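Local coordinates for DNA mismatch repair protein MutL (Aquifex aeolicus VF5, PDB 6LZJ) that probably takes part in DNA mismatch repair, binding ATP through a GHKL-type ATPase domain whose nucleotide pocket here holds an ATP analogue, at residues K34-I39 with L46-D51. Sequence-based numbering, arbitrary orientation.
With ACP (phosphomethylphosphonic acid adenylate ester), chain C.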
ATOM      1  N   LYS A  34      -9.799  -0.995   7.581  1.00 20.63           N
ATOM      2  CA  LYS A  34     -10.223  -1.523   6.302  1.00 20.48           C
ATOM      3  C   LYS A  34      -9.865  -0.480   5.270  1.00 18.29           C
ATOM      4  O   LYS A  34     -10.258   0.689   5.407  1.00 20.01           O
ATOM      5  CB  LYS A  34     -11.735  -1.800   6.307  1.00 23.23           C
ATOM      6  CG  LYS A  34     -12.170  -2.938   7.255  1.00 30.34           C
ATOM      7  CD  LYS A  34     -13.696  -3.100   7.194  1.00 40.40           C
ATOM      8  CE  LYS A  34     -14.193  -4.275   8.046  1.00 45.63           C
ATOM      9  NZ  LYS A  34     -15.574  -4.673   7.656  1.00 48.54           N
ATOM     10  N   VAL A  35      -9.137  -0.909   4.243  1.00 18.83           N
ATOM     11  CA  VAL A  35      -8.658  -0.071   3.160  1.00 19.30           C
ATOM     12  C   VAL A  35      -9.093  -0.727   1.859  1.00 19.65           C
ATOM     13  O   VAL A  35      -8.762  -1.889   1.607  1.00 22.18           O
ATOM     14  CB  VAL A  35      -7.119   0.066   3.184  1.00 17.47           C
ATOM     15  CG1 VAL A  35      -6.637   0.873   1.964  1.00 20.99           C
ATOM     16  CG2 VAL A  35      -6.659   0.800   4.448  1.00 18.84           C
ATOM     17  N   GLU A  36      -9.828   0.004   1.044  1.00 19.89           N
ATOM     18  CA  GLU A  36     -10.355  -0.505  -0.218  1.00 19.69           C
ATOM     19  C   GLU A  36      -9.722   0.308  -1.341  1.00 18.11           C
ATOM     20  O   GLU A  36      -9.805   1.538  -1.353  1.00 19.97           O
ATOM     21  CB  GLU A  36     -11.881  -0.392  -0.216  1.00 21.79           C
ATOM     22  CG  GLU A  36     -12.541  -0.903  -1.488  1.00 27.44           C
ATOM     23  CD  GLU A  36     -14.046  -0.670  -1.438  1.00 32.24           C
ATOM     24  OE1 GLU A  36     -14.713  -1.301  -0.587  1.00 35.60           O
ATOM     25  OE2 GLU A  36     -14.539   0.174  -2.209  1.00 34.01           O
ATOM     26  N   VAL A  37      -9.046  -0.369  -2.283  1.00 17.47           N
ATOM     27  CA  VAL A  37      -8.426   0.311  -3.404  1.00 17.31           C
ATOM     28  C   VAL A  37      -9.069  -0.154  -4.693  1.00 16.95           C
ATOM     29  O   VAL A  37      -9.354  -1.347  -4.853  1.00 22.28           O
ATOM     30  CB  VAL A  37      -6.916   0.016  -3.468  1.00 17.35           C
ATOM     31  CG1 VAL A  37      -6.323   0.749  -4.621  1.00 20.37           C
ATOM     32  CG2 VAL A  37      -6.297   0.461  -2.188  1.00 19.67           C
ATOM     33  N   GLU A  38      -9.331   0.794  -5.589  1.00 20.35           N
ATOM     34  CA  GLU A  38      -9.903   0.457  -6.891  1.00 19.46           C
ATOM     35  C   GLU A  38      -9.097   1.164  -7.966  1.00 19.84           C
ATOM     36  O   GLU A  38      -8.807   2.351  -7.840  1.00 22.51           O
ATOM     37  CB  GLU A  38     -11.367   0.879  -7.013  1.00 25.93           C
ATOM     38  CG  GLU A  38     -11.822   0.608  -8.421  1.00 25.15           C
ATOM     39  CD  GLU A  38     -13.297   0.884  -8.645  1.00 32.98           C
ATOM     40  OE1 GLU A  38     -13.975   1.373  -7.713  1.00 34.96           O
ATOM     41  OE2 GLU A  38     -13.762   0.590  -9.771  1.00 34.49           O
ATOM     42  N   ILE A  39      -8.732   0.456  -9.042  1.00 25.00           N
ATOM     43  CA  ILE A  39      -8.022   1.120 -10.127  1.00 22.60           C
ATOM     44  C   ILE A  39      -8.726   0.755 -11.415  1.00 21.07           C
ATOM     45  O   ILE A  39      -9.243  -0.360 -11.547  1.00 23.98           O
ATOM     46  CB  ILE A  39      -6.507   0.785 -10.211  1.00 23.07           C
ATOM     47  CG1 ILE A  39      -6.252  -0.704 -10.330  1.00 20.64           C
ATOM     48  CG2 ILE A  39      -5.812   1.312  -8.961  1.00 20.91           C
ATOM     49  CD1 ILE A  39      -4.762  -1.000 -10.691  1.00 25.58           C
ATOM     50  N   LEU A  46      -8.876   5.850 -13.306  1.00 23.91           N
ATOM     51  CA  LEU A  46      -9.280   6.139 -11.927  1.00 23.52           C
ATOM     52  C   LEU A  46      -8.414   5.431 -10.898  1.00 19.74           C
ATOM     53  O   LEU A  46      -8.125   4.238 -11.010  1.00 19.61           O
ATOM     54  CB  LEU A  46     -10.725   5.723 -11.697  1.00 27.95           C
ATOM     55  CG  LEU A  46     -11.168   5.739 -10.226  1.00 27.33           C
ATOM     56  CD1 LEU A  46     -11.274   7.121  -9.729  1.00 29.86           C
ATOM     57  CD2 LEU A  46     -12.510   5.050 -10.120  1.00 26.89           C
ATOM     58  N   ILE A  47      -8.082   6.144  -9.826  1.00 19.75           N
ATOM     59  CA  ILE A  47      -7.561   5.548  -8.611  1.00 21.12           C
ATOM     60  C   ILE A  47      -8.499   5.973  -7.502  1.00 19.58           C
ATOM     61  O   ILE A  47      -8.672   7.179  -7.283  1.00 22.39           O
ATOM     62  CB  ILE A  47      -6.139   6.055  -8.309  1.00 19.05           C
ATOM     63  CG1 ILE A  47      -5.165   5.757  -9.473  1.00 22.17           C
ATOM     64  CG2 ILE A  47      -5.626   5.539  -6.942  1.00 17.56           C
ATOM     65  CD1 ILE A  47      -3.986   6.744  -9.445  1.00 19.84           C
ATOM     66  N   ARG A  48      -9.099   5.010  -6.804  1.00 20.37           N
ATOM     67  CA  ARG A  48      -9.928   5.311  -5.644  1.00 20.60           C
ATOM     68  C   ARG A  48      -9.398   4.579  -4.415  1.00 18.74           C
ATOM     69  O   ARG A  48      -9.149   3.361  -4.466  1.00 20.62           O
ATOM     70  CB  ARG A  48     -11.406   4.958  -5.925  1.00 20.71           C
ATOM     71  CG  ARG A  48     -12.352   5.307  -4.791  1.00 25.20           C
ATOM     72  CD  ARG A  48     -13.806   4.959  -5.105  1.00 32.06           C
ATOM     73  NE  ARG A  48     -13.935   3.578  -5.575  1.00 32.79           N
ATOM     74  CZ  ARG A  48     -14.130   2.537  -4.772  1.00 30.57           C
ATOM     75  NH1 ARG A  48     -14.234   2.722  -3.462  1.00 25.57           N
ATOM     76  NH2 ARG A  48     -14.222   1.312  -5.269  1.00 30.67           N
ATOM     77  N   VAL A  49      -9.265   5.302  -3.300  1.00 18.71           N
ATOM     78  CA  VAL A  49      -8.910   4.695  -2.025  1.00 16.66           C
ATOM     79  C   VAL A  49      -9.897   5.101  -0.943  1.00 18.62           C
ATOM     80  O   VAL A  49     -10.086   6.299  -0.666  1.00 17.96           O
ATOM     81  CB  VAL A  49      -7.481   5.054  -1.598  1.00 19.17           C
ATOM     82  CG1 VAL A  49      -7.191   4.503  -0.156  1.00 21.43           C
ATOM     83  CG2 VAL A  49      -6.533   4.498  -2.609  1.00 21.79           C
ATOM     84  N   LYS A  50     -10.483   4.097  -0.301  1.00 18.62           N
ATOM     85  CA  LYS A  50     -11.532   4.288   0.689  1.00 19.39           C
ATOM     86  C   LYS A  50     -11.111   3.630   1.971  1.00 20.30           C
ATOM     87  O   LYS A  50     -10.623   2.487   1.985  1.00 18.38           O
ATOM     88  CB  LYS A  50     -12.849   3.689   0.231  1.00 18.15           C
ATOM     89  CG  LYS A  50     -13.990   3.755   1.248  1.00 23.74           C
ATOM     90  CD  LYS A  50     -15.106   2.910   0.634  1.00 22.27           C
ATOM     91  CE  LYS A  50     -16.484   3.024   1.343  1.00 26.76           C
ATOM     92  NZ  LYS A  50     -16.488   2.163   2.548  1.00 34.91           N
ATOM     93  N   ASP A  51     -11.317   4.346   3.049  1.00 15.56           N
ATOM     94  CA  ASP A  51     -10.934   3.795   4.325  1.00 16.87           C
ATOM     95  C   ASP A  51     -11.999   4.096   5.354  1.00 17.62           C
ATOM     96  O   ASP A  51     -12.879   4.965   5.187  1.00 17.67           O
ATOM     97  CB  ASP A  51      -9.522   4.313   4.785  1.00 16.49           C
ATOM     98  CG  ASP A  51      -9.510   5.780   5.130  1.00 20.33           C
ATOM     99  OD1 ASP A  51     -10.278   6.174   6.035  1.00 23.74           O
ATOM    100  OD2 ASP A  51      -8.731   6.525   4.520  1.00 19.88           O
TER
HETATM  101  PG  ACP C 402       3.336  13.008   3.965  1.00 49.16           P
HETATM  102  O1G ACP C 402       2.219  12.334   3.254  1.00 47.42           O
HETATM  103  O2G ACP C 402       4.169  13.929   2.931  1.00 48.15           O
HETATM  104  O3G ACP C 402       4.288  11.980   4.783  1.00 52.58           O
HETATM  105  PB  ACP C 402       0.896  14.075   5.239  1.00 28.68           P
HETATM  106  O1B ACP C 402       0.359  12.718   5.388  1.00 24.48           O
HETATM  107  O2B ACP C 402       0.655  14.892   6.607  1.00 32.04           O
HETATM  108  C3B ACP C 402       2.689  14.137   5.200  1.00 34.50           C
HETATM  109  PA  ACP C 402      -0.836  14.533   3.047  1.00 26.57           P
HETATM  110  O1A ACP C 402      -0.552  13.093   2.659  1.00 26.78           O
HETATM  111  O2A ACP C 402      -0.858  15.550   1.945  1.00 24.82           O
HETATM  112  O3A ACP C 402       0.328  15.006   4.074  1.00 27.56           O
HETATM  113  O5' ACP C 402      -2.166  14.560   3.944  1.00 28.56           O
HETATM  114  C5' ACP C 402      -2.385  15.815   4.583  1.00 31.07           C
HETATM  115  C4' ACP C 402      -3.251  15.610   5.807  1.00 29.84           C
HETATM  116  O4' ACP C 402      -4.542  15.160   5.392  1.00 24.74           O
HETATM  117  C3' ACP C 402      -2.772  14.538   6.757  1.00 32.14           C
HETATM  118  O3' ACP C 402      -1.814  15.055   7.693  1.00 36.68           O
HETATM  119  C2' ACP C 402      -4.035  14.125   7.448  1.00 26.20           C
HETATM  120  O2' ACP C 402      -4.287  15.073   8.517  1.00 28.92           O
HETATM  121  C1' ACP C 402      -5.121  14.382   6.414  1.00 22.78           C
HETATM  122  N9  ACP C 402      -5.515  13.119   5.746  1.00 23.16           N
HETATM  123  C8  ACP C 402      -5.224  12.814   4.470  1.00 23.46           C
HETATM  124  N7  ACP C 402      -5.752  11.621   4.148  1.00 20.59           N
HETATM  125  C5  ACP C 402      -6.419  11.186   5.221  1.00 18.96           C
HETATM  126  C6  ACP C 402      -7.239  10.011   5.541  1.00 19.83           C
HETATM  127  N6  ACP C 402      -7.412   9.018   4.609  1.00 25.27           N
HETATM  128  N1  ACP C 402      -7.761   9.931   6.766  1.00 23.24           N
HETATM  129  C2  ACP C 402      -7.599  10.911   7.685  1.00 23.64           C
HETATM  130  N3  ACP C 402      -6.862  12.005   7.493  1.00 23.06           N
HETATM  131  C4  ACP C 402      -6.278  12.196   6.270  1.00 19.93           C
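Strands 34-39 and 46-51 form an antiparallel beta hairpin in the central sheet of the GHKL (gyrase, Hsp90, histidine kinase, MutL) ATPase fold, running at 167° to each other. Two hydrogen-bonded pairs, Glu36 with Lys50 and Glu38 with Arg48, alternate with the non-hydrogen-bonded pairs Val35-Asp51, Val37-Val49 and Ile39-Ile47. Glu36 N reaches Lys50 O at 2.8 Å, and Arg48 N reaches Glu38 O at 2.9 Å.

On the face bearing Glu36, Glu38 and Arg48, a salt-bridge network straddles the strands. Arg48 leaves its backbone extended and then bends at chi3 (51°), which carries the guanidinium toward strand 34-39, between the two glutamates. Arg48 NH1 and NH2 both grip Glu36 OE2, NH1 more closely at 2.9 Å; this oxygen lies in the guanidinium plane and is approached on its anti side. Glu38 OE1 receives Arg48 NH2 at 2.5 Å, an unusually short distance that should be read with caution, with a weak bond from Arg48 NE. Both carboxylates stand nearly perpendicular to the guanidinium. Glu136 on strand 134-140 adds a further salt bridge to NH1. A leucine in place of Arg48 would probably leave Glu36 and Glu38 without their shared positive partner, their like charges near each other along the strand and their carboxylates freer to turn.

The other face is mostly apolar and buried under helices 16-29 and 156-173. Val37 CG2 meets Val49 CG2 at 4.1 Å, the two side chains packing flank to flank. This face also carries Asp51, which reads the adenine of the bound ATP analogue. Asp51 OD1 accepts from Gly53 N, while Asp51 OD2, also bonded to Ser27, accepts from the adenine amino group, ACP N6, at 2.8 Å.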